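Local coordinates for oligopeptide-binding protein appA (Bacillus subtilis, PDB 1XOC) that binds oligopeptides outside the cell membrane as the receptor of an ABC-type peptide permease that supports sporulation and genetic competence, at residues Gly117-Thr122 / Lys438-Val443; Tyr143-Phe148 / Phe424-Asp429; Tyr266-Trp271 / Met417-Ser422. All coordinates share one frame; numbering follows the deposited sequence.

Interaction 1 of 3, residues Gly117-Thr122 / Lys438-Val443; sequences GERGST and KGLNYV. With ZN (zinc ion), chain L.
Glu-118 lays the start of its side chain against the backbone carbonyl of Lys-438. CB and CG of Glu-118 each lie 3.7 Å from Lys-438 O. The backbone of Glu-118 comes closer still, in a CA-H...O contact: Glu-118 CA is 3.2 Å from Lys-438 O. The same carbonyl also takes a hydrogen bond from a water. That water donates to Gly-117 O and Lys-438 O and accepts from Gly-120 N, at 2.8 Å from that nitrogen. It thus joins the two loops, whose direct polar contact is otherwise slight. Beyond CG the glutamate bends (chi2 76°), and its carboxylate reaches a zinc ion. OE1 of Glu-118 binds the zinc at 2.2 Å, and four waters are its other ligands. One of these waters also donates to OE2 of Glu-118, at 2.6 Å, so both carboxylate oxygens are engaged.

The guanidinium of Arg-119 packs on Leu-440, with NH1 of Arg-119 3.9 Å from CD1 of Leu-440. The two side chains cross obliquely. The hydrogen bonds of Arg-119 go elsewhere: NE donates to Ser-40 O, and NH1 bonds to the backbone of the bound peptide. Tyr-442 OH, from the other loop, is bonded to Asn-406 and weakly to a polar peptide side chain. Both loops therefore border the peptide site of this solute-binding protein. With one carbonyl shared by a CA-H and a water, the join depends on solvent as well as on direct touch. The zinc has Glu-118 as its one protein ligand within the contact and is otherwise held by water.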
# COMPACT_ATOMS: atom_id res chain seq x y z
N GLY A 117 15.83 5.06 -4.50
CA GLY A 117 14.56 4.60 -3.95
C GLY A 117 13.75 3.81 -4.96
O GLY A 117 14.12 3.70 -6.12
N GLU A 118 12.63 3.25 -4.47
CA GLU A 118 11.69 2.48 -5.29
C GLU A 118 10.50 3.28 -5.79
O GLU A 118 9.61 2.69 -6.39
CB GLU A 118 11.17 1.26 -4.51
CG GLU A 118 12.12 0.05 -4.51
CD GLU A 118 13.33 0.19 -3.58
OE1 GLU A 118 13.13 0.43 -2.38
OE2 GLU A 118 14.47 0.04 -4.07
N ARG A 119 10.48 4.60 -5.55
CA ARG A 119 9.33 5.44 -5.90
C ARG A 119 9.53 6.26 -7.16
O ARG A 119 8.80 7.24 -7.39
CB ARG A 119 8.96 6.35 -4.71
CG ARG A 119 8.47 5.60 -3.49
CD ARG A 119 7.26 4.78 -3.79
NE ARG A 119 6.55 4.40 -2.59
CZ ARG A 119 5.37 3.78 -2.63
NH1 ARG A 119 4.77 3.56 -3.79
NH2 ARG A 119 4.79 3.44 -1.51
N GLY A 120 10.45 5.83 -8.02
CA GLY A 120 10.72 6.59 -9.25
C GLY A 120 9.52 6.82 -10.15
O GLY A 120 9.43 7.88 -10.76
N SER A 121 8.61 5.85 -10.21
CA SER A 121 7.39 5.88 -11.05
C SER A 121 6.54 7.12 -10.79
O SER A 121 5.95 7.69 -11.71
CB SER A 121 6.52 4.64 -10.76
OG SER A 121 5.75 4.32 -11.92
N THR A 122 6.49 7.52 -9.54
CA THR A 122 5.70 8.65 -9.13
C THR A 122 6.18 9.99 -9.69
O THR A 122 5.40 10.96 -9.80
CB THR A 122 5.67 8.67 -7.59
OG1 THR A 122 5.17 7.40 -7.13
CG2 THR A 122 4.78 9.81 -7.07
N LYS A 438 13.68 -1.27 -10.47
CA LYS A 438 13.74 -0.34 -9.35
C LYS A 438 12.37 0.08 -8.82
O LYS A 438 12.29 1.04 -8.08
CB LYS A 438 14.52 0.93 -9.71
CG LYS A 438 15.83 0.73 -10.46
CD LYS A 438 16.37 2.06 -10.98
CE LYS A 438 17.73 1.89 -11.60
NZ LYS A 438 18.43 3.21 -11.73
N GLY A 439 11.31 -0.64 -9.17
CA GLY A 439 9.96 -0.31 -8.71
C GLY A 439 9.21 -1.45 -8.08
O GLY A 439 9.80 -2.35 -7.47
N LEU A 440 7.89 -1.42 -8.21
CA LEU A 440 7.00 -2.31 -7.49
C LEU A 440 6.57 -3.57 -8.24
O LEU A 440 5.68 -4.28 -7.79
CB LEU A 440 5.75 -1.54 -7.08
CG LEU A 440 5.92 -0.19 -6.37
CD1 LEU A 440 4.56 0.34 -5.89
CD2 LEU A 440 6.86 -0.28 -5.22
N ASN A 441 7.22 -3.88 -9.37
CA ASN A 441 6.91 -5.11 -10.13
C ASN A 441 7.80 -6.22 -9.58
O ASN A 441 8.69 -6.74 -10.26
CB ASN A 441 7.06 -4.89 -11.64
CG ASN A 441 6.51 -6.04 -12.50
OD1 ASN A 441 6.27 -7.15 -12.02
ND2 ASN A 441 6.33 -5.76 -13.79
N TYR A 442 7.47 -6.62 -8.35
CA TYR A 442 8.28 -7.53 -7.58
C TYR A 442 8.27 -8.92 -8.15
O TYR A 442 9.16 -9.71 -7.83
CB TYR A 442 7.75 -7.63 -6.15
CG TYR A 442 7.70 -6.33 -5.37
CD1 TYR A 442 8.69 -5.37 -5.48
CD2 TYR A 442 6.63 -6.07 -4.52
CE1 TYR A 442 8.65 -4.19 -4.73
CE2 TYR A 442 6.58 -4.90 -3.76
CZ TYR A 442 7.58 -3.96 -3.88
OH TYR A 442 7.53 -2.80 -3.12
N VAL A 443 7.25 -9.26 -8.94
CA VAL A 443 7.10 -10.63 -9.47
C VAL A 443 7.67 -10.83 -10.88
O VAL A 443 7.53 -11.92 -11.47
CB VAL A 443 5.61 -11.11 -9.44
CG1 VAL A 443 5.10 -11.23 -7.99
CG2 VAL A 443 4.71 -10.18 -10.29
ZN ZN L . 14.87 0.09 -1.13
O HOH W 1 12.47 3.90 -8.50
O HOH W 2 16.16 -0.69 -2.25
O HOH W 3 14.51 0.90 0.67
O HOH W 4 13.59 -1.52 0.13
O HOH W 5 15.99 1.86 -1.53

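Interaction 2 of 3, residues Tyr143-Phe148 / Phe424-Asp429; sequences YKDGNF and FPDQYD
Asn-147 and Asp-426 make the polar link between the two segments. ND2 of Asn-147 donates to OD1 of Asp-426 at 2.7 Å, but the bond is bent (129° at the hydrogen) and weak. The side chains cross at about a right angle. A water adds a second link, donating to Asn-147 OD1 and Asp-426 O.

Capping bonds hold both partners. Asp-145 OD2 accepts from Asn-147 N at 2.9 Å, from above the carboxylate plane. The same oxygen uses its syn lone pair for Asn-147 ND2, at 3.0 Å, so two donors of one residue grip it and fix the amide. Asp-426 caps the other helix start, with OD2 accepting from Tyr-428 N at 2.9 Å. With CG anti to the backbone N (chi1 -179°), CG of Asp-426 is carried toward the Asn-147 side. OD1 of Asn-147 also accepts from Asn-151 on helix 147-155.

Phe-424 supplies the ring contacts, and polar atoms meet it. Gly-146 O sits 3.9 Å above the plane of its ring, over the centre. OD1 of Asn-147 meets the ring edge, 3.7 Å from CD2 of Phe-424, with amide and ring planes almost perpendicular.

Charge is the remaining element. OD2 of Asp-145 and OD1 of Asp-426 are 4.4 Å apart, two like charges. Lys-458 forms salt bridges to both aspartates, through Asp-145 OD1 and Asp-426 OD1. The lysine and the donating amide of Asn-147 probably offset the repulsion, which would probably let the two capping aspartates lie this close.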
# COMPACT_ATOMS: atom_id res chain seq x y z
N TYR A 143 5.81 14.88 -20.24
CA TYR A 143 4.62 14.41 -20.97
C TYR A 143 3.45 14.41 -19.99
O TYR A 143 3.66 14.45 -18.79
CB TYR A 143 4.85 12.98 -21.54
CG TYR A 143 5.37 12.01 -20.51
CD1 TYR A 143 4.51 11.37 -19.62
CD2 TYR A 143 6.74 11.76 -20.39
CE1 TYR A 143 4.99 10.49 -18.67
CE2 TYR A 143 7.23 10.88 -19.42
CZ TYR A 143 6.35 10.26 -18.59
OH TYR A 143 6.82 9.40 -17.61
N LYS A 144 2.22 14.35 -20.51
CA LYS A 144 1.03 14.38 -19.67
C LYS A 144 0.87 13.04 -18.95
O LYS A 144 1.02 11.98 -19.55
CB LYS A 144 -0.21 14.68 -20.50
CG LYS A 144 -0.20 16.09 -21.08
CD LYS A 144 -1.48 16.41 -21.81
CE LYS A 144 -1.34 17.70 -22.57
NZ LYS A 144 -2.67 18.14 -23.11
N ASP A 145 0.58 13.13 -17.67
CA ASP A 145 0.34 11.95 -16.85
C ASP A 145 -0.43 12.35 -15.62
O ASP A 145 0.07 13.08 -14.74
CB ASP A 145 1.70 11.31 -16.50
CG ASP A 145 1.57 9.97 -15.75
OD1 ASP A 145 2.59 9.26 -15.72
OD2 ASP A 145 0.48 9.64 -15.24
N GLY A 146 -1.67 11.88 -15.55
CA GLY A 146 -2.54 12.17 -14.41
C GLY A 146 -2.04 11.68 -13.07
O GLY A 146 -2.54 12.12 -12.01
N ASN A 147 -1.05 10.80 -13.05
CA ASN A 147 -0.46 10.41 -11.78
C ASN A 147 0.20 11.56 -11.04
O ASN A 147 0.37 11.49 -9.81
CB ASN A 147 0.56 9.28 -11.94
CG ASN A 147 -0.10 7.97 -12.03
OD1 ASN A 147 -0.44 7.38 -10.99
ND2 ASN A 147 -0.34 7.51 -13.25
N PHE A 148 0.62 12.60 -11.76
CA PHE A 148 1.27 13.68 -11.07
C PHE A 148 0.29 14.43 -10.17
O PHE A 148 0.49 14.50 -8.94
CB PHE A 148 2.03 14.66 -11.99
CG PHE A 148 2.67 15.75 -11.23
CD1 PHE A 148 3.79 15.51 -10.46
CD2 PHE A 148 2.10 16.98 -11.14
CE1 PHE A 148 4.33 16.52 -9.70
CE2 PHE A 148 2.65 17.96 -10.37
CZ PHE A 148 3.76 17.72 -9.65
N PHE A 424 -5.72 7.00 -7.42
CA PHE A 424 -5.80 7.25 -8.86
C PHE A 424 -5.46 5.96 -9.55
O PHE A 424 -4.36 5.44 -9.42
CB PHE A 424 -4.84 8.35 -9.29
CG PHE A 424 -4.93 8.68 -10.74
CD1 PHE A 424 -6.03 9.35 -11.22
CD2 PHE A 424 -3.93 8.29 -11.62
CE1 PHE A 424 -6.14 9.68 -12.58
CE2 PHE A 424 -4.05 8.60 -12.99
CZ PHE A 424 -5.15 9.29 -13.44
N PRO A 425 -6.42 5.40 -10.28
CA PRO A 425 -6.27 4.04 -10.80
C PRO A 425 -5.33 3.98 -12.00
O PRO A 425 -5.66 4.48 -13.07
CB PRO A 425 -7.71 3.68 -11.18
CG PRO A 425 -8.29 4.97 -11.60
CD PRO A 425 -7.71 5.99 -10.66
N ASP A 426 -4.14 3.41 -11.80
CA ASP A 426 -3.15 3.23 -12.88
C ASP A 426 -2.23 2.05 -12.46
O ASP A 426 -1.49 2.13 -11.45
CB ASP A 426 -2.37 4.53 -13.19
CG ASP A 426 -1.34 4.38 -14.35
OD1 ASP A 426 -0.74 5.41 -14.82
OD2 ASP A 426 -1.15 3.24 -14.83
N GLN A 427 -2.31 0.98 -13.25
CA GLN A 427 -1.63 -0.30 -13.01
C GLN A 427 -0.17 -0.29 -13.44
O GLN A 427 0.54 -1.26 -13.20
CB GLN A 427 -2.32 -1.40 -13.82
CG GLN A 427 -3.80 -1.59 -13.52
CD GLN A 427 -4.06 -1.77 -12.09
OE1 GLN A 427 -4.91 -1.08 -11.50
NE2 GLN A 427 -3.31 -2.68 -11.47
N TYR A 428 0.26 0.77 -14.10
CA TYR A 428 1.63 0.90 -14.60
C TYR A 428 2.66 0.65 -13.47
O TYR A 428 3.65 -0.04 -13.68
CB TYR A 428 1.81 2.29 -15.20
CG TYR A 428 3.17 2.61 -15.73
CD1 TYR A 428 3.48 2.51 -17.07
CD2 TYR A 428 4.16 3.09 -14.87
CE1 TYR A 428 4.74 2.85 -17.54
CE2 TYR A 428 5.41 3.43 -15.33
CZ TYR A 428 5.70 3.29 -16.66
OH TYR A 428 6.96 3.65 -17.11
N ASP A 429 2.42 1.23 -12.29
CA ASP A 429 3.41 1.19 -11.21
C ASP A 429 3.71 -0.24 -10.78
O ASP A 429 4.82 -0.53 -10.34
CB ASP A 429 2.93 2.01 -9.98
CG ASP A 429 2.98 3.51 -10.20
OD1 ASP A 429 3.51 3.96 -11.24
OD2 ASP A 429 2.51 4.29 -9.30
O HOH W 6 -1.00 4.40 -9.80

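Interaction 3 of 3, residues Tyr266-Trp271 / Met417-Ser422; sequences YVYIGW and MGWSLS
Tyr-266, Tyr-268 and Trp-419 form an aromatic cluster on one face of the sheet. Trp-419 turns its edge to the face of Tyr-266 in an offset edge-to-face pair, planes at 73°. CD1 of Trp-419 is 3.5 Å from OH of Tyr-266. Against Tyr-268 the indole is nearly parallel (13°), but slid aside so that the rings barely overlap. Here CD1 of Trp-419 is 3.4 Å from CE1 of Tyr-268. Both tyrosines have CG between the backbone N and the carbonyl carbon, and the end of each ring comes nearer the other strand. Leu-421 crosses Tyr-266 at about a right angle, its CD2 3.6 Å from CE2 of Tyr-266. Met-417 lies beside Tyr-268, its CG 3.5 Å from OH of Tyr-268. Tyr-483, on the neighbouring strand 483-496, stacks on Tyr-268 and accepts a hydrogen bond from Trp-419 NE1 through its OH.

The segments are antiparallel neighbours in a mixed sheet of the periplasmic-binding-protein type. Residues Gly-418, Trp-419 and Ser-420 pair in antiparallel fashion with the bound peptide, so the sheet continues into the ligand.

Further out, the backbones pair. Tyr-268 and Met-417 exchange two bonds, with Tyr-268 N 2.9 Å from Met-417 O. Trp-419 N donates to Tyr-266 O at 3.0 Å, while the return bond from Tyr-266 N is weak. Val-267 faces Gly-418 in the non-hydrogen-bonded pair between them. At the polar edge Tyr-268 OH donates to a water, which donates to Gly-418 O and sits over the centre of the Trp-419 ring. An alanine in place of Tyr-268 would probably open a gap beside Trp-419 and Met-417 and deprive this water of its hydroxyl donor.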
# COMPACT_ATOMS: atom_id res chain seq x y z
N TYR A 266 -6.56 -5.08 -2.29
CA TYR A 266 -6.85 -6.50 -2.53
C TYR A 266 -5.68 -7.31 -1.98
O TYR A 266 -4.56 -6.79 -1.85
CB TYR A 266 -7.17 -6.83 -4.01
CG TYR A 266 -6.05 -6.56 -4.99
CD1 TYR A 266 -4.96 -7.44 -5.14
CD2 TYR A 266 -6.07 -5.43 -5.79
CE1 TYR A 266 -3.95 -7.17 -6.04
CE2 TYR A 266 -5.06 -5.16 -6.69
CZ TYR A 266 -3.99 -6.05 -6.81
OH TYR A 266 -2.98 -5.77 -7.71
N VAL A 267 -5.97 -8.57 -1.71
CA VAL A 267 -4.98 -9.54 -1.22
C VAL A 267 -4.81 -10.54 -2.36
O VAL A 267 -5.76 -10.85 -3.08
CB VAL A 267 -5.46 -10.18 0.10
CG1 VAL A 267 -4.55 -11.31 0.54
CG2 VAL A 267 -5.55 -9.10 1.19
N TYR A 268 -3.59 -11.05 -2.51
CA TYR A 268 -3.20 -11.82 -3.67
C TYR A 268 -2.07 -12.77 -3.32
O TYR A 268 -1.46 -12.64 -2.29
CB TYR A 268 -2.76 -10.88 -4.80
CG TYR A 268 -1.51 -10.10 -4.52
CD1 TYR A 268 -1.54 -8.91 -3.84
CD2 TYR A 268 -0.27 -10.57 -4.93
CE1 TYR A 268 -0.40 -8.21 -3.59
CE2 TYR A 268 0.87 -9.89 -4.67
CZ TYR A 268 0.81 -8.71 -4.00
OH TYR A 268 1.95 -8.01 -3.74
N ILE A 269 -1.82 -13.72 -4.20
CA ILE A 269 -0.57 -14.45 -4.20
C ILE A 269 0.30 -13.97 -5.33
O ILE A 269 -0.10 -14.01 -6.48
CB ILE A 269 -0.80 -15.96 -4.36
CG1 ILE A 269 -1.80 -16.47 -3.33
CG2 ILE A 269 0.53 -16.71 -4.28
CD1 ILE A 269 -2.22 -17.89 -3.55
N GLY A 270 1.48 -13.51 -4.99
CA GLY A 270 2.46 -13.12 -5.97
C GLY A 270 3.37 -14.26 -6.35
O GLY A 270 4.06 -14.79 -5.51
N TRP A 271 3.37 -14.61 -7.63
CA TRP A 271 4.20 -15.69 -8.15
C TRP A 271 5.46 -15.11 -8.80
O TRP A 271 5.39 -14.49 -9.83
CB TRP A 271 3.42 -16.49 -9.20
CG TRP A 271 2.07 -17.00 -8.78
CD1 TRP A 271 0.87 -16.62 -9.27
CD2 TRP A 271 1.81 -18.04 -7.84
NE1 TRP A 271 -0.13 -17.32 -8.66
CE2 TRP A 271 0.42 -18.21 -7.78
CE3 TRP A 271 2.61 -18.84 -7.04
CZ2 TRP A 271 -0.18 -19.14 -6.96
CZ3 TRP A 271 2.01 -19.76 -6.22
CH2 TRP A 271 0.63 -19.91 -6.19
N MET A 417 0.07 -11.58 0.04
CA MET A 417 0.42 -10.17 0.27
C MET A 417 -0.77 -9.32 -0.11
O MET A 417 -1.70 -9.83 -0.72
CB MET A 417 1.63 -9.78 -0.55
CG MET A 417 2.27 -8.43 -0.31
SD MET A 417 2.50 -7.94 1.39
CE MET A 417 3.44 -9.29 2.05
N GLY A 418 -0.78 -8.08 0.35
CA GLY A 418 -1.78 -7.14 -0.13
C GLY A 418 -1.22 -5.84 -0.67
O GLY A 418 -0.11 -5.44 -0.33
N TRP A 419 -2.03 -5.17 -1.48
CA TRP A 419 -1.80 -3.76 -1.88
C TRP A 419 -2.83 -2.84 -1.24
O TRP A 419 -4.00 -3.15 -1.25
CB TRP A 419 -1.94 -3.59 -3.41
CG TRP A 419 -0.75 -4.11 -4.18
CD1 TRP A 419 -0.73 -5.13 -5.10
CD2 TRP A 419 0.59 -3.61 -4.12
NE1 TRP A 419 0.54 -5.31 -5.58
CE2 TRP A 419 1.38 -4.40 -5.00
CE3 TRP A 419 1.20 -2.59 -3.42
CZ2 TRP A 419 2.73 -4.17 -5.20
CZ3 TRP A 419 2.57 -2.37 -3.61
CH2 TRP A 419 3.31 -3.18 -4.47
N SER A 420 -2.37 -1.75 -0.65
CA SER A 420 -3.21 -0.55 -0.42
C SER A 420 -3.13 0.25 -1.70
O SER A 420 -2.11 0.83 -2.03
CB SER A 420 -2.65 0.25 0.74
OG SER A 420 -3.38 1.45 0.87
N LEU A 421 -4.22 0.28 -2.46
CA LEU A 421 -4.14 0.76 -3.81
C LEU A 421 -4.03 2.25 -3.91
O LEU A 421 -4.42 2.98 -3.03
CB LEU A 421 -5.35 0.26 -4.60
CG LEU A 421 -5.36 -1.26 -4.77
CD1 LEU A 421 -6.73 -1.78 -5.16
CD2 LEU A 421 -4.31 -1.73 -5.77
N SER A 422 -3.47 2.71 -5.02
CA SER A 422 -3.51 4.13 -5.29
C SER A 422 -4.95 4.60 -5.46
O SER A 422 -5.79 3.87 -6.02
CB SER A 422 -2.74 4.44 -6.58
OG SER A 422 -2.68 5.84 -6.75
O HOH W 7 2.04 -5.75 -2.20

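Interaction 3 is the core contact, with every touching residue buried and paired strands carrying aromatic rings. Interaction 1 is also largely buried, but joins loops through water and has a zinc ion at its edge. Interaction 2 is only partly buried and joins two helix starts through acids, an amide and a lysine. Interactions 1 and 2 meet where Ser-121 OG probably bonds to Asp-429 OD1. Interactions 1 and 3 meet by packing, with Leu-440 and Tyr-442 against the Trp-419 ring. Interactions 2 and 3 are linked by the chain, as strand 414-420 leads on to helix 428-431. Interactions 1 and 3 both border the bound peptide.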